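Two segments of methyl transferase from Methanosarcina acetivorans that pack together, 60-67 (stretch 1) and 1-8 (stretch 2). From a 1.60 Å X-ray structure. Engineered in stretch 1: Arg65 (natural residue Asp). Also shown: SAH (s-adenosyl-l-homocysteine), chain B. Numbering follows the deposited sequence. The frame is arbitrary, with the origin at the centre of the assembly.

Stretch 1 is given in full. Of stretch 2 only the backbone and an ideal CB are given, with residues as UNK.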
# COMPACT_ATOMS: atom_id res chain seq x y z
N ILE A 60 -6.73 -2.37 -5.80
CA ILE A 60 -6.33 -3.38 -6.77
C ILE A 60 -5.51 -4.46 -6.07
O ILE A 60 -4.67 -4.16 -5.21
CB ILE A 60 -5.55 -2.74 -7.94
CG1 ILE A 60 -5.08 -3.81 -8.92
CG2 ILE A 60 -4.39 -1.86 -7.42
CD1 ILE A 60 -4.59 -3.25 -10.21
N ASP A 61 -5.79 -5.72 -6.40
CA ASP A 61 -5.04 -6.82 -5.80
C ASP A 61 -5.10 -8.00 -6.75
O ASP A 61 -6.08 -8.18 -7.48
CB ASP A 61 -5.61 -7.20 -4.43
CG ASP A 61 -4.62 -7.99 -3.58
OD1 ASP A 61 -4.37 -9.18 -3.88
OD2 ASP A 61 -4.09 -7.42 -2.59
N LEU A 62 -4.04 -8.81 -6.72
CA LEU A 62 -3.97 -10.01 -7.57
C LEU A 62 -4.95 -11.09 -7.13
O LEU A 62 -5.42 -11.87 -7.96
CB LEU A 62 -2.55 -10.57 -7.54
CG LEU A 62 -1.51 -10.00 -8.49
CD1 LEU A 62 -0.16 -10.66 -8.20
CD2 LEU A 62 -1.93 -10.24 -9.94
N ALA A 63 -5.28 -11.15 -5.85
CA ALA A 63 -6.02 -12.28 -5.29
C ALA A 63 -7.52 -12.03 -5.40
O ALA A 63 -8.04 -11.12 -4.76
CB ALA A 63 -5.62 -12.48 -3.83
N LYS A 64 -8.22 -12.85 -6.19
CA LYS A 64 -9.66 -12.67 -6.30
C LYS A 64 -10.35 -12.87 -4.96
O LYS A 64 -11.34 -12.19 -4.66
CB LYS A 64 -10.27 -13.62 -7.34
CG LYS A 64 -9.55 -13.64 -8.67
CD LYS A 64 -10.21 -14.63 -9.64
CE LYS A 64 -10.35 -16.00 -9.00
NZ LYS A 64 -9.03 -16.62 -8.67
N ARG A 65 -9.85 -13.80 -4.14
CA ARG A 65 -10.46 -14.02 -2.83
C ARG A 65 -10.39 -12.76 -1.97
O ARG A 65 -11.37 -12.39 -1.31
CB ARG A 65 -9.77 -15.20 -2.13
CG ARG A 65 -10.07 -15.33 -0.64
CD ARG A 65 -11.50 -15.72 -0.40
NE ARG A 65 -11.76 -16.06 1.00
CZ ARG A 65 -11.64 -17.28 1.51
NH1 ARG A 65 -11.25 -18.29 0.74
NH2 ARG A 65 -11.91 -17.50 2.79
N ALA A 66 -9.23 -12.09 -1.96
CA ALA A 66 -9.13 -10.86 -1.18
C ALA A 66 -10.07 -9.79 -1.72
O ALA A 66 -10.80 -9.14 -0.95
CB ALA A 66 -7.68 -10.37 -1.19
N ILE A 67 -10.08 -9.60 -3.05
CA ILE A 67 -10.99 -8.62 -3.66
C ILE A 67 -12.45 -8.97 -3.35
O ILE A 67 -13.25 -8.09 -3.01
CB ILE A 67 -10.71 -8.52 -5.17
CG1 ILE A 67 -9.34 -7.84 -5.42
CG2 ILE A 67 -11.85 -7.77 -5.90
CD1 ILE A 67 -9.19 -6.45 -4.80
N UNK A 1 -2.99 -19.31 -8.04
CA UNK A 1 -1.59 -18.99 -7.94
C UNK A 1 -1.20 -18.70 -6.53
O UNK A 1 -2.03 -18.63 -5.68
CB UNK A 1 -1.24 -17.80 -8.84
N UNK A 2 -0.03 -18.09 -6.43
CA UNK A 2 0.58 -17.87 -5.12
C UNK A 2 -0.28 -17.03 -4.18
O UNK A 2 -0.49 -17.39 -3.01
CB UNK A 2 1.94 -17.19 -5.30
N UNK A 3 -0.79 -15.91 -4.66
CA UNK A 3 -1.55 -15.04 -3.78
C UNK A 3 -2.95 -15.55 -3.48
O UNK A 3 -3.49 -15.24 -2.42
CB UNK A 3 -1.64 -13.64 -4.40
N UNK A 4 -3.54 -16.37 -4.36
CA UNK A 4 -4.77 -17.04 -3.95
C UNK A 4 -4.51 -17.99 -2.78
O UNK A 4 -5.37 -18.16 -1.91
CB UNK A 4 -5.38 -17.80 -5.13
N UNK A 5 -3.33 -18.62 -2.75
CA UNK A 5 -3.04 -19.58 -1.70
C UNK A 5 -3.01 -18.92 -0.32
O UNK A 5 -3.55 -19.46 0.65
CB UNK A 5 -1.70 -20.27 -1.98
N UNK A 6 -2.39 -17.74 -0.22
CA UNK A 6 -2.24 -17.13 1.09
C UNK A 6 -3.56 -16.63 1.63
O UNK A 6 -3.73 -16.53 2.85
CB UNK A 6 -1.23 -15.98 1.03
N UNK A 7 -4.55 -16.36 0.78
CA UNK A 7 -5.84 -15.90 1.27
C UNK A 7 -6.81 -17.04 1.55
O UNK A 7 -7.98 -16.79 1.83
CB UNK A 7 -6.46 -14.94 0.26
N UNK A 8 -6.32 -18.29 1.52
CA UNK A 8 -7.07 -19.45 2.02
C UNK A 8 -6.92 -19.52 3.55
O UNK A 8 -6.31 -20.42 4.12
CB UNK A 8 -6.58 -20.74 1.37
N SAH B . -2.56 -4.00 1.77
CA SAH B . -3.18 -5.18 2.38
CB SAH B . -2.50 -6.46 1.91
CG SAH B . -0.98 -6.44 2.07
SD SAH B . -0.19 -8.02 1.69
C SAH B . -3.14 -5.12 3.90
O SAH B . -2.50 -4.22 4.48
OXT SAH B . -3.74 -5.97 4.57
C5' SAH B . 0.33 -7.60 -0.01
C4' SAH B . -0.80 -7.71 -1.03
O4' SAH B . -0.30 -7.38 -2.32
C3' SAH B . -1.46 -9.08 -1.14
O3' SAH B . -2.86 -8.91 -0.95
C2' SAH B . -1.10 -9.55 -2.54
O2' SAH B . -2.08 -10.36 -3.17
C1' SAH B . -0.89 -8.23 -3.27
N9 SAH B . -0.01 -8.28 -4.44
C8 SAH B . 1.24 -8.86 -4.54
N7 SAH B . 1.72 -8.62 -5.77
C5 SAH B . 0.81 -7.88 -6.45
C6 SAH B . 0.78 -7.35 -7.73
N6 SAH B . 1.79 -7.55 -8.57
N1 SAH B . -0.31 -6.63 -8.14
C2 SAH B . -1.37 -6.41 -7.27
N3 SAH B . -1.35 -6.94 -6.00
C4 SAH B . -0.27 -7.65 -5.60

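Position 1 opens the stretch, with positions 2 to 6 helical. Its ideal CB has nothing of stretch 1 within 5.5 Å, yet CA-to-CB points toward that stretch, so only a long side chain could arrive; a flexible apolar one would suit the flank of Leu62, and a long polar one could seek its carbonyl. The residue is Met1, whose CE lies 3.4 Å from Leu62 O and 4.1 Å from Leu62 CB. Its SD also accepts a weak hydrogen bond from the backbone N of position 3.

Position 2 is helical and out of reach of stretch 1, so the contact sets little preference; it is Phe2.

At position 3 the CB points toward stretch 1, 4.2 Å from Ala63 CB and 4.5 Å from Leu62 CB, with the SAH ribose nearby. Leucine, methionine or an aromatic residue would suit this apolar surface, and a broad ring could also cover the sugar. Trp3 does both: its CD1 packs 3.7 Å from Leu62 CD1, while SAH C2' lies over one face of the indole, 3.3 Å from Trp3 CE3.

Position 4 has the closest CA-to-CA approach, its CA 5.1 Å from Ala63 CA. CA-to-CB points sideways, but Lys64 NZ is 5.2 Å from the ideal CB, favouring a short acidic or polar side chain. Asp4 turns its end nearer, and Asp4 OD1 forms a long salt bridge with Lys64 NZ at 3.8 Å. Asp4 OD2 accepts a hydrogen bond from Met1 N at 2.9 Å, tying down the chain terminus.

Positions 5 and 6 are helical and out of reach of stretch 1, leaving many choices open. They are Glu5 and Val6.

Position 7 is the first to leave helical angles (phi/psi -91/11°). Its CB points toward stretch 1, 3.7 Å from CG of the engineered Arg65 and 4.8 Å from Ala63 CB. The small side chains of Ala63 and Ala66 leave room for a flat ring, and beyond them lie Asp61 and the ribose hydroxyls; phenylalanine would fill the space, but a polar tip could do more. Tyr7 places Ala66 CB over its ring face, 3.7 Å from the ring centroid in a CH-pi contact, and its CD1 meets Ala63 CB at 3.6 Å. Tyr7 OH donates to SAH O3' at 2.6 Å, and that hydroxyl in turn donates to Asp61 OD2 at 2.5 Å.

At position 8 CA-to-CB points away, so stretch 1 imposes little and many residues would serve; the one nearby feature, NH1 of the engineered Arg65 at 5.3 Å from the ideal CB, would if anything favour an acidic or neutral side chain. The residue is Lys8, which does not answer that charge: Lys8 NZ forms a salt bridge with Glu5 OE2 at 3.0 Å, within stretch 2.

Stretch 2 (1-8) MFWDEVYK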
# COMPACT_ATOMS: atom_id res chain seq x y z
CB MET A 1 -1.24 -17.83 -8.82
CG MET A 1 -2.19 -16.69 -8.63
SD MET A 1 -1.69 -15.17 -7.79
CE MET A 1 -3.35 -14.56 -7.77
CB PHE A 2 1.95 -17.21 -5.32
CG PHE A 2 2.67 -16.92 -4.04
CD1 PHE A 2 2.49 -15.71 -3.38
CD2 PHE A 2 3.51 -17.86 -3.47
CE1 PHE A 2 3.14 -15.44 -2.19
CE2 PHE A 2 4.17 -17.60 -2.29
CZ PHE A 2 3.99 -16.39 -1.64
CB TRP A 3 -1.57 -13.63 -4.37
CG TRP A 3 -0.19 -13.04 -4.33
CD1 TRP A 3 0.68 -12.88 -5.37
CD2 TRP A 3 0.51 -12.60 -3.15
NE1 TRP A 3 1.86 -12.32 -4.92
CE2 TRP A 3 1.78 -12.14 -3.57
CE3 TRP A 3 0.18 -12.53 -1.79
CZ2 TRP A 3 2.72 -11.63 -2.67
CZ3 TRP A 3 1.10 -12.01 -0.91
CH2 TRP A 3 2.37 -11.57 -1.35
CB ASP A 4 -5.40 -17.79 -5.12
CG ASP A 4 -5.54 -16.91 -6.34
OD1 ASP A 4 -6.19 -15.85 -6.23
OD2 ASP A 4 -5.08 -17.33 -7.43
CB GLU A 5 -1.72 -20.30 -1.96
CG GLU A 5 -1.76 -21.33 -3.08
CD GLU A 5 -2.85 -22.35 -2.87
OE1 GLU A 5 -2.94 -22.91 -1.76
OE2 GLU A 5 -3.62 -22.60 -3.82
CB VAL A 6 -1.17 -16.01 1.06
CG1 VAL A 6 0.14 -16.52 0.44
CG2 VAL A 6 -1.69 -14.80 0.35
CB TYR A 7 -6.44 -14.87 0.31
CG TYR A 7 -5.78 -13.52 0.53
CD1 TYR A 7 -4.83 -13.04 -0.35
CD2 TYR A 7 -6.08 -12.75 1.65
CE1 TYR A 7 -4.20 -11.81 -0.14
CE2 TYR A 7 -5.45 -11.51 1.88
CZ TYR A 7 -4.52 -11.05 0.98
OH TYR A 7 -3.91 -9.83 1.21
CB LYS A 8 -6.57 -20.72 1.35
CG LYS A 8 -6.94 -20.80 -0.12
CD LYS A 8 -6.32 -22.03 -0.78
CE LYS A 8 -6.80 -22.14 -2.22
NZ LYS A 8 -6.39 -23.42 -2.85
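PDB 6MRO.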